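Local structure of fusolin (Unidentified entomopoxvirus, 4OW5) at residues Y152-V155 with P156-V160; L237-E241 with E242-R246. The protein enhances the virulence of its entomopoxvirus, crystallises in vivo into viral spindles, and probably acts on chitin as a lytic polysaccharide monooxygenase. All blocks are in the same frame, centred on the assembly; numbering follows the deposited sequence.

Interaction 1 (Y152-V155 with P156-V160); sequences YITV and PSFNV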
ATOM      1  N   TYR A 152     -19.517  -5.111  -8.177  1.00 12.86           N
ATOM      2  CA  TYR A 152     -19.160  -3.767  -7.791  1.00 11.80           C
ATOM      3  C   TYR A 152     -17.747  -3.685  -7.288  1.00 13.13           C
ATOM      4  O   TYR A 152     -17.236  -4.653  -6.747  1.00 11.53           O
ATOM      5  CB  TYR A 152     -20.080  -3.248  -6.684  1.00 12.74           C
ATOM      6  CG  TYR A 152     -21.543  -3.239  -7.050  1.00 14.00           C
ATOM      7  CD1 TYR A 152     -22.165  -2.070  -7.467  1.00 17.30           C
ATOM      8  CD2 TYR A 152     -22.324  -4.381  -6.920  1.00 14.01           C
ATOM      9  CE1 TYR A 152     -23.514  -2.043  -7.786  1.00 18.03           C
ATOM     10  CE2 TYR A 152     -23.678  -4.367  -7.231  1.00 15.46           C
ATOM     11  CZ  TYR A 152     -24.265  -3.200  -7.695  1.00 23.25           C
ATOM     12  OH  TYR A 152     -25.593  -3.133  -8.007  1.00 25.67           O
ATOM     13  N   ILE A 153     -17.141  -2.503  -7.400  1.00 11.57           N
ATOM     14  CA  ILE A 153     -15.810  -2.201  -6.880  1.00 10.33           C
ATOM     15  C   ILE A 153     -15.931  -0.966  -5.987  1.00 12.76           C
ATOM     16  O   ILE A 153     -16.665  -0.014  -6.318  1.00 11.23           O
ATOM     17  CB  ILE A 153     -14.716  -2.015  -7.969  1.00 14.08           C
ATOM     18  CG1 ILE A 153     -13.330  -1.845  -7.301  1.00 13.66           C
ATOM     19  CG2 ILE A 153     -15.007  -0.796  -8.879  1.00 16.87           C
ATOM     20  CD1 ILE A 153     -12.187  -1.907  -8.237  1.00 13.71           C
ATOM     21  N   THR A 154     -15.221  -0.979  -4.870  1.00 11.30           N
ATOM     22  CA  THR A 154     -15.221   0.180  -3.994  1.00 11.42           C
ATOM     23  C   THR A 154     -14.586   1.417  -4.695  1.00 12.60           C
ATOM     24  O   THR A 154     -13.691   1.291  -5.534  1.00 10.01           O
ATOM     25  CB  THR A 154     -14.533  -0.083  -2.668  1.00 12.50           C
ATOM     26  OG1 THR A 154     -13.303  -0.769  -2.905  1.00 11.00           O
ATOM     27  CG2 THR A 154     -15.424  -0.845  -1.686  1.00 11.46           C
ATOM     28  N   VAL A 155     -15.090   2.580  -4.334  1.00 13.17           N
ATOM     29  CA  VAL A 155     -14.602   3.882  -4.817  1.00 14.61           C
ATOM     30  C   VAL A 155     -13.145   4.046  -4.363  1.00 17.91           C
ATOM     31  O   VAL A 155     -12.774   3.481  -3.337  1.00 15.24           O
ATOM     32  CB  VAL A 155     -15.466   5.089  -4.377  1.00 17.18           C
ATOM     33  CG1 VAL A 155     -16.887   5.010  -4.944  1.00 17.04           C
ATOM     34  CG2 VAL A 155     -15.488   5.266  -2.855  1.00 17.00           C
ATOM     35  N   PRO A 156     -12.331   4.878  -5.038  1.00 17.65           N
ATOM     36  CA  PRO A 156     -10.926   5.016  -4.605  1.00 18.92           C
ATOM     37  C   PRO A 156     -10.701   5.522  -3.173  1.00 21.40           C
ATOM     38  O   PRO A 156      -9.698   5.161  -2.587  1.00 23.23           O
ATOM     39  CB  PRO A 156     -10.330   5.984  -5.628  1.00 21.49           C
ATOM     40  CG  PRO A 156     -11.257   5.913  -6.812  1.00 24.38           C
ATOM     41  CD  PRO A 156     -12.603   5.631  -6.281  1.00 19.23           C
ATOM     42  N   SER A 157     -11.617   6.276  -2.584  1.00 18.81           N
ATOM     43  CA  SER A 157     -11.413   6.764  -1.210  1.00 19.87           C
ATOM     44  C   SER A 157     -11.711   5.714  -0.112  1.00 21.16           C
ATOM     45  O   SER A 157     -11.571   6.034   1.068  1.00 17.95           O
ATOM     46  CB  SER A 157     -12.255   8.000  -0.944  1.00 24.52           C
ATOM     47  OG  SER A 157     -13.627   7.666  -0.836  1.00 27.06           O
ATOM     48  N   PHE A 158     -12.189   4.503  -0.482  1.00 14.71           N
ATOM     49  CA  PHE A 158     -12.498   3.462   0.489  1.00 10.93           C
ATOM     50  C   PHE A 158     -11.233   3.020   1.218  1.00 14.35           C
ATOM     51  O   PHE A 158     -10.204   2.728   0.605  1.00 14.70           O
ATOM     52  CB  PHE A 158     -13.164   2.256  -0.209  1.00 11.18           C
ATOM     53  CG  PHE A 158     -13.380   1.038   0.659  1.00 11.37           C
ATOM     54  CD1 PHE A 158     -14.428   0.993   1.567  1.00 14.25           C
ATOM     55  CD2 PHE A 158     -12.490  -0.025   0.626  1.00 13.19           C
ATOM     56  CE1 PHE A 158     -14.581  -0.095   2.429  1.00 15.38           C
ATOM     57  CE2 PHE A 158     -12.668  -1.130   1.456  1.00 16.62           C
ATOM     58  CZ  PHE A 158     -13.707  -1.149   2.360  1.00 15.93           C
ATOM     59  N   ASN A 159     -11.347   2.895   2.528  1.00 12.37           N
ATOM     60  CA  ASN A 159     -10.235   2.490   3.384  1.00 11.43           C
ATOM     61  C   ASN A 159     -10.699   1.269   4.187  1.00 14.40           C
ATOM     62  O   ASN A 159     -11.491   1.413   5.112  1.00 13.69           O
ATOM     63  CB  ASN A 159      -9.834   3.675   4.266  1.00 12.90           C
ATOM     64  CG  ASN A 159      -8.689   3.418   5.191  1.00 23.15           C
ATOM     65  OD1 ASN A 159      -8.400   2.282   5.556  1.00 23.15           O
ATOM     66  ND2 ASN A 159      -8.112   4.469   5.713  1.00 20.82           N
ATOM     67  N   VAL A 160     -10.213   0.075   3.822  1.00 12.51           N
ATOM     68  CA  VAL A 160     -10.627  -1.183   4.451  1.00 13.55           C
ATOM     69  C   VAL A 160     -10.319  -1.184   5.954  1.00 15.14           C
ATOM     70  O   VAL A 160     -11.069  -1.792   6.730  1.00 13.26           O
ATOM     71  CB  VAL A 160      -9.988  -2.414   3.750  1.00 18.83           C
ATOM     72  CG1 VAL A 160      -8.503  -2.542   4.071  1.00 18.45           C
ATOM     73  CG2 VAL A 160     -10.740  -3.691   4.098  1.00 19.45           C
TER

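Interaction 2 (L237-E241 with E242-R246); sequences LGINE and EDKIR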
ATOM      1  N   LEU A 237       8.411  -3.594  -9.117  1.00 17.44           N
ATOM      2  CA  LEU A 237       9.500  -2.782  -8.586  1.00 17.64           C
ATOM      3  C   LEU A 237      10.500  -2.374  -9.685  1.00 18.41           C
ATOM      4  O   LEU A 237      10.675  -3.061 -10.679  1.00 18.01           O
ATOM      5  CB  LEU A 237      10.233  -3.555  -7.471  1.00 18.57           C
ATOM      6  CG  LEU A 237       9.379  -3.995  -6.273  1.00 24.83           C
ATOM      7  CD1 LEU A 237      10.226  -4.658  -5.212  1.00 26.03           C
ATOM      8  CD2 LEU A 237       8.649  -2.825  -5.647  1.00 27.78           C
ATOM      9  N   GLY A 238      11.147  -1.254  -9.467  1.00 13.42           N
ATOM     10  CA  GLY A 238      12.159  -0.724 -10.358  1.00 14.12           C
ATOM     11  C   GLY A 238      11.655   0.495 -11.080  1.00 17.75           C
ATOM     12  O   GLY A 238      10.553   0.980 -10.827  1.00 16.36           O
ATOM     13  N   ILE A 239      12.490   1.013 -11.950  1.00 15.82           N
ATOM     14  CA  ILE A 239      12.170   2.185 -12.728  1.00 14.15           C
ATOM     15  C   ILE A 239      11.004   1.917 -13.679  1.00 17.48           C
ATOM     16  O   ILE A 239      10.862   0.826 -14.202  1.00 14.89           O
ATOM     17  CB  ILE A 239      13.429   2.719 -13.488  1.00 16.70           C
ATOM     18  CG1 ILE A 239      13.116   4.101 -14.119  1.00 16.12           C
ATOM     19  CG2 ILE A 239      13.966   1.700 -14.531  1.00 19.72           C
ATOM     20  CD1 ILE A 239      14.290   4.862 -14.786  1.00 18.25           C
ATOM     21  N   ASN A 240      10.144   2.921 -13.839  1.00 14.46           N
ATOM     22  CA  ASN A 240       9.064   2.918 -14.811  1.00 13.35           C
ATOM     23  C   ASN A 240       9.730   2.867 -16.177  1.00 18.46           C
ATOM     24  O   ASN A 240      10.507   3.760 -16.510  1.00 17.41           O
ATOM     25  CB  ASN A 240       8.218   4.192 -14.633  1.00 11.78           C
ATOM     26  CG  ASN A 240       6.993   4.299 -15.507  1.00 21.23           C
ATOM     27  OD1 ASN A 240       6.675   3.402 -16.267  1.00 18.66           O
ATOM     28  ND2 ASN A 240       6.306   5.443 -15.490  1.00 16.71           N
ATOM     29  N   GLU A 241       9.525   1.797 -16.936  1.00 18.51           N
ATOM     30  CA  GLU A 241      10.205   1.625 -18.235  1.00 19.50           C
ATOM     31  C   GLU A 241      10.076   2.815 -19.184  1.00 22.11           C
ATOM     32  O   GLU A 241      11.020   3.097 -19.913  1.00 20.29           O
ATOM     33  CB  GLU A 241       9.707   0.361 -18.950  1.00 22.07           C
ATOM     34  CG  GLU A 241      10.290  -0.911 -18.351  1.00 38.82           C
ATOM     35  CD  GLU A 241      11.760  -1.121 -18.670  1.00 63.98           C
ATOM     36  OE1 GLU A 241      12.131  -1.029 -19.863  1.00 57.18           O
ATOM     37  OE2 GLU A 241      12.545  -1.359 -17.724  1.00 66.50           O
ATOM     38  N   GLU A 242       8.982   3.567 -19.138  1.00 18.79           N
ATOM     39  CA  GLU A 242       8.867   4.724 -20.045  1.00 17.91           C
ATOM     40  C   GLU A 242       9.848   5.860 -19.717  1.00 20.07           C
ATOM     41  O   GLU A 242      10.075   6.708 -20.574  1.00 19.04           O
ATOM     42  CB  GLU A 242       7.445   5.277 -20.082  1.00 19.16           C
ATOM     43  CG  GLU A 242       6.944   5.805 -18.751  1.00 25.15           C
ATOM     44  CD  GLU A 242       5.503   6.244 -18.764  1.00 41.22           C
ATOM     45  OE1 GLU A 242       5.056   6.850 -19.767  1.00 27.43           O
ATOM     46  OE2 GLU A 242       4.828   6.037 -17.729  1.00 24.07           O
ATOM     47  N   ASP A 243      10.439   5.870 -18.505  1.00 16.52           N
ATOM     48  CA  ASP A 243      11.447   6.864 -18.111  1.00 15.71           C
ATOM     49  C   ASP A 243      12.878   6.355 -18.282  1.00 17.23           C
ATOM     50  O   ASP A 243      13.810   7.111 -18.043  1.00 16.60           O
ATOM     51  CB  ASP A 243      11.262   7.207 -16.632  1.00 17.02           C
ATOM     52  CG  ASP A 243       9.981   7.903 -16.326  1.00 23.32           C
ATOM     53  OD1 ASP A 243       9.317   8.379 -17.283  1.00 22.11           O
ATOM     54  OD2 ASP A 243       9.675   8.060 -15.129  1.00 22.82           O
ATOM     55  N   LYS A 244      13.051   5.103 -18.668  1.00 14.20           N
ATOM     56  CA  LYS A 244      14.371   4.483 -18.769  1.00 15.35           C
ATOM     57  C   LYS A 244      15.157   4.868 -20.030  1.00 19.42           C
ATOM     58  O   LYS A 244      14.820   4.438 -21.134  1.00 18.37           O
ATOM     59  CB  LYS A 244      14.235   2.952 -18.710  1.00 18.29           C
ATOM     60  CG  LYS A 244      15.572   2.246 -18.404  1.00 29.47           C
ATOM     61  CD  LYS A 244      15.432   0.739 -18.472  1.00 36.76           C
ATOM     62  CE  LYS A 244      16.739   0.038 -18.202  1.00 59.45           C
ATOM     63  NZ  LYS A 244      16.678  -1.412 -18.536  1.00 77.06           N
ATOM     64  N   ILE A 245      16.281   5.573 -19.842  1.00 16.11           N
ATOM     65  CA  ILE A 245      17.212   5.896 -20.932  1.00 15.58           C
ATOM     66  C   ILE A 245      18.187   4.715 -21.043  1.00 21.51           C
ATOM     67  O   ILE A 245      18.824   4.349 -20.063  1.00 20.29           O
ATOM     68  CB  ILE A 245      17.944   7.250 -20.703  1.00 17.34           C
ATOM     69  CG1 ILE A 245      16.932   8.387 -20.523  1.00 18.54           C
ATOM     70  CG2 ILE A 245      18.960   7.576 -21.859  1.00 14.30           C
ATOM     71  CD1 ILE A 245      17.535   9.690 -19.989  1.00 27.90           C
ATOM     72  N   ARG A 246      18.335   4.146 -22.247  1.00 22.16           N
ATOM     73  CA  ARG A 246      19.230   3.021 -22.510  1.00 22.74           C
ATOM     74  C   ARG A 246      20.554   3.524 -23.088  1.00 25.14           C
ATOM     75  O   ARG A 246      20.590   4.582 -23.721  1.00 24.21           O
ATOM     76  CB  ARG A 246      18.565   2.031 -23.461  1.00 28.33           C
ATOM     77  CG  ARG A 246      17.457   1.264 -22.757  1.00 43.09           C
ATOM     78  CD  ARG A 246      16.802   0.210 -23.625  1.00 53.44           C
ATOM     79  NE  ARG A 246      16.275  -0.887 -22.809  1.00 65.71           N
ATOM     80  CZ  ARG A 246      15.146  -0.853 -22.100  1.00 80.33           C
ATOM     81  NH1 ARG A 246      14.387   0.238 -22.089  1.00 69.57           N
ATOM     82  NH2 ARG A 246      14.766  -1.912 -21.398  1.00 68.33           N
TER
HETATM   83  O   HOH W   1       5.997   2.307 -19.037  1.00 45.21           O

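Interaction 1 (Y152-V155 with P156-V160)
V155 and F158 are joined by the one hydrogen bond of this local contact, which closes a type I beta turn directly after strand 147-154. F158 N donates to V155 O over 3.1 Å, nearly straight at 167°. P156 and S157 fill the two corner positions. P156, whose ring restricts phi to a value that suits the first corner, has no N-H to offer. The turn starts the loop leading to strand 170-176 in the LPMO-family beta domain, of fibronectin type III-like fold, away from the histidine metal sites.

The apolar contact lies within the same reversal. T154 sets its methyl over one face of the F158 ring, a CH-pi contact with CG2 3.8 Å from the ring centroid and 17° off the normal. The methyl is displaced toward the CG side, 3.6 Å from F158 CG. Because F158 has its CG anti to the backbone N (chi1 173°), the ring is carried back over T154, the last residue of the strand. T154 CB also meets F158 CB at 3.7 Å. V155 CG2 lies 3.6 Å from S157 OG.

Polar demands of T154 are met outside the turn: its OG1 bonds to V210 N on neighbouring strand 209-217, and its carbonyl O accepts from R205. The F158 ring also packs on V210, V165 and Q169.

Threonine is thus used from both branches, the hydroxyl tying it to the adjacent strand while the methyl faces the aromatic ring. One backbone bond and a buried CH-pi contact accompany the chain's turn out of the sheet, with F158 still packed against it.

Interaction 2 (L237-E241 with E242-R246)
N240 swings its CG anti to the backbone N (chi1 -176°), while E242 places its CG between its own N and carbonyl carbon (chi1 62°) and then extends, so that amide and carboxylate meet two residues apart. A bend at chi2 of E241 brings that carboxylate to R246.

N240 ND2 donates to E242 OE2 at 2.7 Å. The oxygen is met on its anti side, and the amide and carboxylate planes stand 77° apart. A water donates to N240 OD1 and accepts a weak bond from E242 N, linking the amide's other end to the backbone.

E241 OE1 forms a salt bridge with R246 NH2 at 3.2 Å, using its syn lone pair and lying in the guanidinium plane; NH1 adds a weak bond to the same oxygen. K244 runs alongside E241, its CD 3.6 Å from E241 OE2, and NZ is 4.2 Å from that oxygen, beyond salt-bridge range. The K244 CD also lies over one guanidinium face of R246, toward the rim.

Two successive backbone bonds wind the chain into the short 3-10 segment: D243 N to N240 O at 2.9 Å, and K244 N to E241 O at 3.1 Å. I239 CD1 rests 4.0 Å from K244 CA.

The turn belongs to the long connection after strand 223-234, away from the metal sites. S114 of the second subunit bonds D243 OD2, and its N40 bonds D243 O and I245 N. Internal bonds thus shape a surface turn whose polar backbone and side-chain groups meet the second subunit, and the basic side chains around E241 would probably favour its ionised form.

In the fold
Interaction 1 is partly buried, at the end of strand 147-154 within the beta-sheet domain, whereas interaction 2 is a surface contact on the connection between strand 223-234 and helix 338-352. They share no element and do not touch: their centres lie 29 Å apart and their nearest atoms about 19 Å. Both use backbone bonds three residues apart to turn the chain, but the side chains differ with the setting, a methyl over an aromatic ring at the buried T154 and F158 and charged or amide groups outside. The second subunit packs lightly on 156-160, at N159, and far more extensively on 237-246, consistent with that connection reaching across the dimer.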